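Local coordinates for alpha-galactosidase 1 (Saccharomyces cerevisiae, PDB 3LRL), which hydrolyses terminal, non-reducing alpha-D-galactose residues from alpha-D-galactosides such as melibiose, at the interface of chains A and B. Coordinates in Å, arbitrary orientation; residue numbers count along the deposited sequence, not the author numbering. Chains: chain A/B, Alpha-galactosidase 1.

The interface of chains A and B. Residues chain A 192, 194, 228-229; chain B 227, 231-232.
B:Tyr232 lays its phenol ring over one face of the A:Phe194 ring in a subunit contact of the homotetramer, built here by loop residues of chain B against loops and the helix 193-196 of chain A. The evidence for stacking is a centroid separation of 3.9 Å with the planes tilted by 20°; A:Phe194 CE1 sits over the centre of the tyrosine ring. With chi1 at -156°, B:Tyr232 turns CG to the side opposite its backbone N, which carries the ring toward A:Phe194 while CB remains against A:Tyr228, 3.6 Å from its ring atom CE1. Cutting B:Tyr232 back to an alanine is likely to strip A:Phe194 of its stacking partner on that face and open a gap between the two chains.

B:Lys231, with more surface buried than any other residue here, engages through its backbone and the root of its side chain. Its carbonyl O lies 3.7 Å from A:Leu192 CD2, and its CG is 3.3 Å from the carboxylate oxygen OD2 of A:Asp229. The bend at chi2 (-61°) sends the amine away: NZ stays 5.8 Å from that OD2, so any attraction is probably long-range rather than a salt bridge.

Polar groups beside the stack are linked across the contact by water. One molecule joins the A:Tyr228 hydroxyl to B:Glu227 OE1, while another touches that hydroxyl, B:Glu227 OE2 and the backbone N of B:Lys231, the last at 2.8 Å.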
# COMPACT_ATOMS: atom_id res chain seq x y z
N LEU A 192 -12.10 3.02 0.30
CA LEU A 192 -12.81 1.76 0.56
C LEU A 192 -14.29 2.02 0.82
O LEU A 192 -14.83 1.58 1.83
CB LEU A 192 -12.15 0.95 1.69
CG LEU A 192 -10.67 0.54 1.53
CD1 LEU A 192 -9.89 0.39 2.86
CD2 LEU A 192 -10.60 -0.74 0.73
N PHE A 194 -17.10 0.88 -0.19
CA PHE A 194 -17.99 -0.25 -0.00
C PHE A 194 -18.18 -0.56 1.49
O PHE A 194 -19.24 -1.07 1.91
CB PHE A 194 -17.51 -1.49 -0.78
CG PHE A 194 -16.13 -1.96 -0.37
CD1 PHE A 194 -15.95 -2.78 0.72
CD2 PHE A 194 -15.01 -1.55 -1.08
CE1 PHE A 194 -14.69 -3.19 1.10
CE2 PHE A 194 -13.75 -1.96 -0.72
CZ PHE A 194 -13.58 -2.79 0.37
N TYR A 228 -8.93 -3.01 -6.84
CA TYR A 228 -10.19 -2.51 -6.28
C TYR A 228 -9.94 -1.41 -5.24
O TYR A 228 -10.78 -0.51 -5.03
CB TYR A 228 -10.99 -3.65 -5.64
CG TYR A 228 -10.19 -4.42 -4.63
CD1 TYR A 228 -10.08 -3.97 -3.30
CD2 TYR A 228 -9.49 -5.58 -4.99
CE1 TYR A 228 -9.32 -4.65 -2.38
CE2 TYR A 228 -8.73 -6.28 -4.06
CZ TYR A 228 -8.65 -5.80 -2.75
OH TYR A 228 -7.88 -6.48 -1.82
N ASP A 229 -8.79 -1.49 -4.58
CA ASP A 229 -8.37 -0.46 -3.67
C ASP A 229 -7.33 0.44 -4.36
O ASP A 229 -6.13 0.21 -4.29
CB ASP A 229 -7.85 -1.10 -2.39
CG ASP A 229 -7.40 -0.09 -1.37
OD1 ASP A 229 -7.95 1.04 -1.32
OD2 ASP A 229 -6.48 -0.44 -0.61
N GLU B 227 -0.90 -11.97 1.10
CA GLU B 227 -1.39 -10.66 1.54
C GLU B 227 -1.93 -10.71 2.98
O GLU B 227 -3.13 -10.58 3.19
CB GLU B 227 -2.47 -10.15 0.56
CG GLU B 227 -2.59 -8.62 0.54
CD GLU B 227 -3.39 -8.06 -0.64
OE1 GLU B 227 -3.85 -8.83 -1.53
OE2 GLU B 227 -3.58 -6.83 -0.67
N LYS B 231 -6.63 -5.25 2.63
CA LYS B 231 -7.60 -4.13 2.71
C LYS B 231 -9.06 -4.55 2.52
O LYS B 231 -9.99 -3.78 2.72
CB LYS B 231 -7.22 -3.02 1.72
CG LYS B 231 -5.81 -2.44 1.92
CD LYS B 231 -5.64 -1.81 3.30
CE LYS B 231 -4.26 -1.16 3.45
NZ LYS B 231 -4.10 -0.33 4.71
N TYR B 232 -9.26 -5.80 2.14
CA TYR B 232 -10.60 -6.33 1.92
C TYR B 232 -10.57 -7.79 2.33
O TYR B 232 -10.43 -8.66 1.48
CB TYR B 232 -11.00 -6.22 0.44
CG TYR B 232 -12.51 -6.20 0.17
CD1 TYR B 232 -13.01 -5.83 -1.09
CD2 TYR B 232 -13.44 -6.54 1.18
CE1 TYR B 232 -14.38 -5.79 -1.35
CE2 TYR B 232 -14.81 -6.51 0.93
CZ TYR B 232 -15.28 -6.13 -0.34
OH TYR B 232 -16.63 -6.09 -0.59
O HOH W 1 -5.76 -5.49 -0.07
O HOH W 2 -5.81 -7.84 -3.17